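Local coordinates for ferric iron-binding protein HitA (Pseudomonas aeruginosa PAO1, PDB 6IWF) that binds ferric iron, probably delivering it for uptake as a periplasmic solute-binding protein, and takes part in gallium internalization, at residues A[122-126]-A[161-166]; A[143-148]-A[298-302]; A[148-153]-A[287-292]. All blocks are in the same frame, centred on the assembly; numbering follows the deposited sequence.

Contact 1. Residues A[122-126]-A[161-166]; sequences LMDLS and DWLTGL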
loop_
_atom_site.group_PDB
_atom_site.type_symbol
_atom_site.label_atom_id
_atom_site.label_comp_id
_atom_site.label_asym_id
_atom_site.label_seq_id
_atom_site.Cartn_x
_atom_site.Cartn_y
_atom_site.Cartn_z
ATOM N N LEU A 122 0.043 18.756 -0.774
ATOM C CA LEU A 122 -1.061 18.062 -1.436
ATOM C C LEU A 122 -2.303 18.939 -1.506
ATOM O O LEU A 122 -3.063 18.901 -2.488
ATOM C CB LEU A 122 -1.394 16.782 -0.669
ATOM C CG LEU A 122 -2.514 15.923 -1.253
ATOM C CD1 LEU A 122 -1.964 15.220 -2.486
ATOM C CD2 LEU A 122 -2.968 14.904 -0.228
ATOM N N MET A 123 -2.535 19.725 -0.459
ATOM C CA MET A 123 -3.770 20.489 -0.374
ATOM C C MET A 123 -3.831 21.609 -1.404
ATOM O O MET A 123 -4.932 22.093 -1.708
ATOM C CB MET A 123 -3.925 21.043 1.044
ATOM C CG MET A 123 -3.866 19.987 2.147
ATOM S SD MET A 123 -5.088 18.659 1.924
ATOM C CE MET A 123 -6.622 19.585 2.101
ATOM N N ASP A 124 -2.685 22.000 -1.984
ATOM C CA ASP A 124 -2.669 23.054 -2.990
ATOM C C ASP A 124 -3.246 22.598 -4.324
ATOM O O ASP A 124 -3.617 23.448 -5.136
ATOM C CB ASP A 124 -1.237 23.567 -3.182
ATOM C CG ASP A 124 -0.711 24.273 -1.949
ATOM O OD1 ASP A 124 -1.501 24.977 -1.284
ATOM O OD2 ASP A 124 0.485 24.124 -1.634
ATOM N N LEU A 125 -3.355 21.281 -4.558
ATOM C CA LEU A 125 -3.736 20.763 -5.873
ATOM C C LEU A 125 -5.217 20.946 -6.179
ATOM O O LEU A 125 -5.645 20.672 -7.309
ATOM C CB LEU A 125 -3.350 19.280 -5.973
ATOM C CG LEU A 125 -1.846 19.106 -6.131
ATOM C CD1 LEU A 125 -1.473 17.633 -6.158
ATOM C CD2 LEU A 125 -1.361 19.798 -7.411
ATOM N N SER A 126 -6.008 21.386 -5.210
ATOM C CA SER A 126 -7.393 21.737 -5.492
ATOM C C SER A 126 -7.524 23.136 -6.081
ATOM O O SER A 126 -8.626 23.530 -6.483
ATOM C CB SER A 126 -8.227 21.611 -4.208
ATOM O OG SER A 126 -7.741 22.492 -3.203
ATOM N N ASP A 161 -13.903 19.874 0.144
ATOM C CA ASP A 161 -13.516 20.972 -0.744
ATOM C C ASP A 161 -12.313 20.583 -1.590
ATOM O O ASP A 161 -12.260 20.871 -2.798
ATOM C CB ASP A 161 -13.196 22.227 0.071
ATOM C CG ASP A 161 -14.431 22.890 0.658
ATOM O OD1 ASP A 161 -15.558 22.578 0.210
ATOM O OD2 ASP A 161 -14.260 23.733 1.564
ATOM N N TRP A 162 -11.332 19.927 -0.963
ATOM C CA TRP A 162 -10.135 19.500 -1.680
ATOM C C TRP A 162 -10.479 18.477 -2.759
ATOM O O TRP A 162 -10.066 18.615 -3.917
ATOM C CB TRP A 162 -9.121 18.946 -0.673
ATOM C CG TRP A 162 -7.929 18.270 -1.277
ATOM C CD1 TRP A 162 -6.821 18.867 -1.823
ATOM C CD2 TRP A 162 -7.723 16.860 -1.381
ATOM N NE1 TRP A 162 -5.939 17.900 -2.268
ATOM C CE2 TRP A 162 -6.473 16.661 -2.004
ATOM C CE3 TRP A 162 -8.477 15.745 -1.004
ATOM C CZ2 TRP A 162 -5.963 15.387 -2.272
ATOM C CZ3 TRP A 162 -7.964 14.476 -1.263
ATOM C CH2 TRP A 162 -6.721 14.313 -1.895
ATOM N N LEU A 163 -11.290 17.472 -2.410
ATOM C CA LEU A 163 -11.614 16.437 -3.383
ATOM C C LEU A 163 -12.502 16.984 -4.490
ATOM O O LEU A 163 -12.412 16.527 -5.632
ATOM C CB LEU A 163 -12.272 15.247 -2.689
ATOM C CG LEU A 163 -12.209 13.934 -3.466
ATOM C CD1 LEU A 163 -10.758 13.534 -3.780
ATOM C CD2 LEU A 163 -12.948 12.812 -2.714
ATOM N N THR A 164 -13.333 17.978 -4.177
ATOM C CA THR A 164 -14.092 18.667 -5.221
ATOM C C THR A 164 -13.157 19.330 -6.222
ATOM O O THR A 164 -13.347 19.215 -7.437
ATOM C CB THR A 164 -15.023 19.700 -4.597
ATOM O OG1 THR A 164 -16.005 19.027 -3.809
ATOM C CG2 THR A 164 -15.726 20.524 -5.676
ATOM N N GLY A 165 -12.119 20.010 -5.723
ATOM C CA GLY A 165 -11.126 20.578 -6.619
ATOM C C GLY A 165 -10.424 19.525 -7.458
ATOM O O GLY A 165 -10.187 19.730 -8.648
ATOM N N LEU A 166 -10.075 18.381 -6.854
ATOM C CA LEU A 166 -9.451 17.326 -7.651
ATOM C C LEU A 166 -10.393 16.809 -8.738
ATOM O O LEU A 166 -9.957 16.530 -9.858
ATOM C CB LEU A 166 -8.977 16.186 -6.753
ATOM C CG LEU A 166 -7.477 16.218 -6.462
ATOM C CD1 LEU A 166 -7.085 17.468 -5.686
ATOM C CD2 LEU A 166 -7.084 14.951 -5.691
#

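Contact 2. Residues A[143-148]-A[298-302]; sequences FLEQVA and ALSLE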
loop_
_atom_site.group_PDB
_atom_site.type_symbol
_atom_site.label_atom_id
_atom_site.label_comp_id
_atom_site.label_asym_id
_atom_site.label_seq_id
_atom_site.Cartn_x
_atom_site.Cartn_y
_atom_site.Cartn_z
ATOM N N PHE A 143 -5.157 5.648 -3.149
ATOM C CA PHE A 143 -5.767 6.971 -3.096
ATOM C C PHE A 143 -6.880 7.025 -2.050
ATOM O O PHE A 143 -7.081 8.066 -1.418
ATOM C CB PHE A 143 -6.295 7.384 -4.472
ATOM C CG PHE A 143 -6.794 8.792 -4.507
ATOM C CD1 PHE A 143 -5.894 9.848 -4.547
ATOM C CD2 PHE A 143 -8.159 9.068 -4.427
ATOM C CE1 PHE A 143 -6.348 11.171 -4.550
ATOM C CE2 PHE A 143 -8.614 10.376 -4.424
ATOM C CZ PHE A 143 -7.703 11.430 -4.478
ATOM N N LEU A 144 -7.614 5.928 -1.856
ATOM C CA LEU A 144 -8.607 5.893 -0.786
ATOM C C LEU A 144 -7.969 6.213 0.557
ATOM O O LEU A 144 -8.514 6.994 1.346
ATOM C CB LEU A 144 -9.282 4.526 -0.745
ATOM C CG LEU A 144 -10.291 4.348 0.391
ATOM C CD1 LEU A 144 -11.476 5.259 0.182
ATOM C CD2 LEU A 144 -10.720 2.886 0.444
ATOM N N GLU A 145 -6.810 5.614 0.834
ATOM C CA GLU A 145 -6.121 5.913 2.086
ATOM C C GLU A 145 -5.671 7.370 2.131
ATOM O O GLU A 145 -5.716 8.002 3.196
ATOM C CB GLU A 145 -4.931 4.976 2.279
ATOM C CG GLU A 145 -5.317 3.747 3.078
ATOM C CD GLU A 145 -4.337 2.618 2.932
ATOM O OE1 GLU A 145 -3.645 2.273 3.921
ATOM O OE2 GLU A 145 -4.254 2.075 1.814
ATOM N N GLN A 146 -5.263 7.925 0.982
ATOM C CA GLN A 146 -4.915 9.345 0.928
ATOM C C GLN A 146 -6.098 10.205 1.350
ATOM O O GLN A 146 -5.944 11.169 2.105
ATOM C CB GLN A 146 -4.463 9.733 -0.482
ATOM C CG GLN A 146 -4.081 11.228 -0.608
ATOM C CD GLN A 146 -2.844 11.572 0.234
ATOM O OE1 GLN A 146 -1.714 11.514 -0.262
ATOM N NE2 GLN A 146 -3.053 11.931 1.505
ATOM N N VAL A 147 -7.289 9.885 0.852
ATOM C CA VAL A 147 -8.461 10.672 1.222
ATOM C C VAL A 147 -8.746 10.542 2.712
ATOM O O VAL A 147 -9.053 11.532 3.392
ATOM C CB VAL A 147 -9.671 10.244 0.372
ATOM C CG1 VAL A 147 -10.931 11.008 0.808
ATOM C CG2 VAL A 147 -9.375 10.493 -1.089
ATOM N N ALA A 148 -8.648 9.322 3.245
ATOM C CA ALA A 148 -8.885 9.124 4.668
ATOM C C ALA A 148 -7.913 9.949 5.497
ATOM O O ALA A 148 -8.285 10.495 6.539
ATOM C CB ALA A 148 -8.767 7.641 5.032
ATOM N N ALA A 298 -13.851 8.035 3.987
ATOM C CA ALA A 298 -13.205 8.373 2.721
ATOM C C ALA A 298 -13.953 7.766 1.536
ATOM O O ALA A 298 -14.143 8.427 0.508
ATOM C CB ALA A 298 -11.748 7.903 2.729
ATOM N N LEU A 299 -14.389 6.507 1.660
ATOM C CA LEU A 299 -15.092 5.880 0.548
ATOM C C LEU A 299 -16.394 6.608 0.257
ATOM O O LEU A 299 -16.726 6.866 -0.906
ATOM C CB LEU A 299 -15.350 4.404 0.854
ATOM C CG LEU A 299 -15.799 3.550 -0.334
ATOM C CD1 LEU A 299 -14.883 3.739 -1.547
ATOM C CD2 LEU A 299 -15.848 2.082 0.095
ATOM N N SER A 300 -17.130 6.974 1.308
ATOM C CA SER A 300 -18.386 7.695 1.116
ATOM C C SER A 300 -18.156 9.040 0.448
ATOM O O SER A 300 -18.953 9.471 -0.395
ATOM C CB SER A 300 -19.093 7.899 2.455
ATOM O OG SER A 300 -19.597 6.678 2.932
ATOM N N LEU A 301 -17.061 9.720 0.810
ATOM C CA LEU A 301 -16.777 11.019 0.218
ATOM C C LEU A 301 -16.425 10.887 -1.255
ATOM O O LEU A 301 -16.886 11.680 -2.086
ATOM C CB LEU A 301 -15.643 11.695 0.991
ATOM C CG LEU A 301 -15.171 13.030 0.438
ATOM C CD1 LEU A 301 -16.341 14.006 0.344
ATOM C CD2 LEU A 301 -14.049 13.594 1.319
ATOM N N GLU A 302 -15.606 9.894 -1.599
ATOM C CA GLU A 302 -15.310 9.621 -3.000
ATOM C C GLU A 302 -16.583 9.374 -3.794
ATOM O O GLU A 302 -16.734 9.868 -4.918
ATOM C CB GLU A 302 -14.402 8.404 -3.113
ATOM C CG GLU A 302 -12.955 8.637 -2.731
ATOM C CD GLU A 302 -12.104 7.391 -2.975
ATOM O OE1 GLU A 302 -10.864 7.507 -3.023
ATOM O OE2 GLU A 302 -12.680 6.283 -3.115
#

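Contact 3. Residues A[148-153]-A[287-292]; sequences AAVIKL and LTPADL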
loop_
_atom_site.group_PDB
_atom_site.type_symbol
_atom_site.label_atom_id
_atom_site.label_comp_id
_atom_site.label_asym_id
_atom_site.label_seq_id
_atom_site.Cartn_x
_atom_site.Cartn_y
_atom_site.Cartn_z
ATOM N N ALA A 148 -8.648 9.322 3.245
ATOM C CA ALA A 148 -8.885 9.124 4.668
ATOM C C ALA A 148 -7.913 9.949 5.497
ATOM O O ALA A 148 -8.285 10.495 6.539
ATOM C CB ALA A 148 -8.767 7.641 5.032
ATOM N N ALA A 149 -6.663 10.052 5.041
ATOM C CA ALA A 149 -5.682 10.874 5.744
ATOM C C ALA A 149 -6.065 12.349 5.708
ATOM O O ALA A 149 -5.923 13.050 6.716
ATOM C CB ALA A 149 -4.295 10.667 5.136
ATOM N N VAL A 150 -6.562 12.840 4.574
ATOM C CA VAL A 150 -6.958 14.249 4.525
ATOM C C VAL A 150 -8.130 14.499 5.473
ATOM O O VAL A 150 -8.160 15.504 6.190
ATOM C CB VAL A 150 -7.268 14.691 3.077
ATOM C CG1 VAL A 150 -7.786 16.138 3.042
ATOM C CG2 VAL A 150 -6.029 14.577 2.192
ATOM N N ILE A 151 -9.110 13.588 5.504
ATOM C CA ILE A 151 -10.229 13.753 6.438
ATOM C C ILE A 151 -9.722 13.807 7.868
ATOM O O ILE A 151 -10.141 14.659 8.665
ATOM C CB ILE A 151 -11.251 12.617 6.270
ATOM C CG1 ILE A 151 -11.935 12.732 4.917
ATOM C CG2 ILE A 151 -12.298 12.679 7.403
ATOM C CD1 ILE A 151 -12.793 11.520 4.570
ATOM N N LYS A 152 -8.796 12.907 8.207
ATOM C CA LYS A 152 -8.312 12.797 9.579
ATOM C C LYS A 152 -7.486 14.013 9.988
ATOM O O LYS A 152 -7.587 14.485 11.133
ATOM C CB LYS A 152 -7.500 11.512 9.716
ATOM C CG LYS A 152 -8.238 10.385 10.396
ATOM C CD LYS A 152 -8.266 10.626 11.896
ATOM C CE LYS A 152 -8.320 9.318 12.659
ATOM N NZ LYS A 152 -7.898 9.493 14.074
ATOM N N LEU A 153 -6.670 14.538 9.070
ATOM C CA LEU A 153 -5.763 15.631 9.384
ATOM C C LEU A 153 -6.406 16.998 9.241
ATOM O O LEU A 153 -6.071 17.914 10.005
ATOM C CB LEU A 153 -4.528 15.566 8.479
ATOM C CG LEU A 153 -3.700 14.288 8.665
ATOM C CD1 LEU A 153 -2.713 14.129 7.510
ATOM C CD2 LEU A 153 -2.977 14.274 10.020
ATOM N N LEU A 287 -0.059 9.273 11.396
ATOM C CA LEU A 287 -1.227 8.422 11.201
ATOM C C LEU A 287 -0.784 6.972 11.119
ATOM O O LEU A 287 0.055 6.633 10.282
ATOM C CB LEU A 287 -1.995 8.756 9.926
ATOM C CG LEU A 287 -2.599 10.154 9.844
ATOM C CD1 LEU A 287 -2.969 10.477 8.404
ATOM C CD2 LEU A 287 -3.809 10.232 10.749
ATOM N N THR A 288 -1.378 6.135 11.943
ATOM C CA THR A 288 -1.133 4.702 11.960
ATOM C C THR A 288 -2.171 3.983 11.130
ATOM O O THR A 288 -3.204 4.551 10.765
ATOM C CB THR A 288 -1.188 4.184 13.393
ATOM O OG1 THR A 288 -2.520 4.375 13.888
ATOM C CG2 THR A 288 -0.193 4.913 14.270
ATOM N N PRO A 289 -1.941 2.699 10.817
ATOM C CA PRO A 289 -3.018 1.905 10.207
ATOM C C PRO A 289 -4.329 2.002 10.967
ATOM O O PRO A 289 -5.398 2.111 10.355
ATOM C CB PRO A 289 -2.440 0.486 10.231
ATOM C CG PRO A 289 -0.977 0.696 10.067
ATOM C CD PRO A 289 -0.662 1.960 10.847
ATOM N N ALA A 290 -4.264 1.999 12.298
ATOM C CA ALA A 290 -5.481 2.077 13.099
ATOM C C ALA A 290 -6.175 3.422 12.916
ATOM O O ALA A 290 -7.408 3.490 12.901
ATOM C CB ALA A 290 -5.144 1.833 14.573
ATOM N N ASP A 291 -5.399 4.499 12.787
ATOM C CA ASP A 291 -5.984 5.817 12.554
ATOM C C ASP A 291 -6.794 5.842 11.263
ATOM O O ASP A 291 -7.870 6.443 11.214
ATOM C CB ASP A 291 -4.891 6.887 12.508
ATOM C CG ASP A 291 -4.237 7.124 13.855
ATOM O OD1 ASP A 291 -4.933 7.021 14.891
ATOM O OD2 ASP A 291 -3.020 7.413 13.881
ATOM N N LEU A 292 -6.285 5.208 10.198
ATOM C CA LEU A 292 -7.004 5.195 8.924
ATOM C C LEU A 292 -8.161 4.200 8.923
ATOM O O LEU A 292 -9.165 4.418 8.230
ATOM C CB LEU A 292 -6.042 4.870 7.782
ATOM C CG LEU A 292 -4.758 5.707 7.697
ATOM C CD1 LEU A 292 -3.760 5.101 6.702
ATOM C CD2 LEU A 292 -5.106 7.120 7.292
#

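Contact 1. Residues A[122-126]-A[161-166]
Trp-162 lays its indole across the 3-10 turn that starts at Leu-122, and following it outward from the helix accounts for most of the contact. Its CB already meets a side chain of the turn, lying 3.8 Å from Met-123 CE. With CG anti to the backbone N (chi1 171°), the ring leaves the helix beside the Trp-162 carbonyl and runs out toward Leu-122 and Met-123. CD1 lies against the backbone of Met-123, near its CA and O, and NE1 reaches the carbonyl of Leu-122, donating to Leu-122 O over 3.1 Å. That bond is bent, 146° at the hydrogen, and the donor stands above the carbonyl plane. The amide of Leu-125 takes the same oxygen from the opposite face, so Leu-122 O is gripped twice, once by its own turn and once by the helix. At the far end of the indole, Trp-162 CZ2 meets Leu-122 CG at 3.6 Å, and Leu-122 CD2 closes on CZ2 and CH2.

The ring is sandwiched. Over one face sits the sulfur of Met-123, a Met-aromatic contact with SD 4.2 Å from the centroid of the five-membered ring; bends at chi2 and chi3 fold the methionine back over it. Leu-166 CD1 covers the other face toward the rim. Beside the indole, Ser-126 CB packs 3.5 Å from Trp-162 O, where Gly-165 brings the two backbones close.

Helix 156-169 is thus tied to the loop between strands 97-108 and 134-136. Val-150 of helix 141-154 touches both Met-123 and Trp-162, while Leu-125 and Leu-166 both rest on Phe-134 of strand 134-136.

Contact 2. Residues A[143-148]-A[298-302]
Two torsions bring Leu-144 and Glu-302 together: Leu-144 has CG opposite its own N (chi1 177°), which, with chi2 near its positive staggered position, carries CD1 to the other helix, and Glu-302 has CG opposite its carbonyl carbon, from where the chain runs out extended. The two side chains cross at about a right angle, with Leu-144 CD1 3.7 Å from Glu-302 OE2. The other carboxylate oxygen turns to the aromatic ring. Glu-302 OE1 lies 3.4 Å from Phe-143 CD2, at the edge of the ring and near its plane, and the ring and carboxylate planes are only 9° apart. This places a buried acidic group against the ring's C-H rim instead of its pi face, an electrostatically sensible choice if the group is charged. The same OE1 also sits 3.6 Å from Leu-144 CA and brushes Val-147 CG2.

Ala-298 fills the space between the helices. Its methyl presses on the backbone of the other helix, CB being 3.4 Å from Ala-148 N and close to Leu-144 O. Val-147 CG1 packs on the same Ala-298 CB at 3.7 Å and reaches on to Leu-301 CD2. Leu-144 CD1 also lies against the backbone and CB of Leu-299.

The short helical segments approach to 9.1 Å and cross at 103°, a steep crossing with Ala-148 and Ala-298 as the nearest CA pair. It seats the C-terminal helix 296-305 on helix 141-154 in a solute-binding protein of the two-lobed periplasmic type; Phe-143 lies about 10 Å, side chain to side chain, from the iron-binding Tyr-197.

Contact 3. Residues A[148-153]-A[287-292]
Leu-153 and Leu-287 meet tip to tip, just ahead of a capping box that starts the short helix 289-292. Leu-287 CD1 does most of the touching: it lies 3.8 Å from Leu-153 CD1 and 3.5 Å from Ala-149 CB, while the second branch, CD2, rests on Lys-152 CB. One leucine thus covers a full turn of helix 141-154. Leu-292 joins it on Ala-149, its CD2 lying near the backbone there, and reaches back to the methyl of Ala-148. Together they lay the capped helix 289-292 against helix 141-154 just before the chain enters helix 296-305.

Lys-152 is turned differently. Bent at chi2 (-77°), it crosses Asp-291 at about a right angle, and its CE passes 3.2 Å from Asp-291 O. Lys-152 NZ then ends 3.9 Å from Asp-291 OD1, a long salt bridge.

The other carboxylate oxygen of Asp-291 is engaged within its own segment. In the capping box, Asp-291 N donates to Thr-288 OG1 over 3.1 Å, and Thr-288 N returns a nearly straight bond (170°) of 2.8 Å to Asp-291 OD2, met on the anti side and 32° out of the carboxylate plane.

Helix 141-154 carries contacts 2 and 3, whose centres are 10 Å apart and which share Ala-148; contact 1, on the next helix, 156-169, is 13 Å from contact 2 and 17 Å from contact 3. Along the chain, contact 3 is nested within the loop closed by contact 2, while contact 1 alternates with both. The joints between them are largely apolar: Phe-143 packs on Leu-163 and Leu-166, Leu-163 on Leu-301, and Ile-151 on Ala-298 and Leu-301. An earlier loop and the C-terminal helix are thus held on the same pair of consecutive helices, so this part of the solute-binding fold is built from segments far apart in sequence.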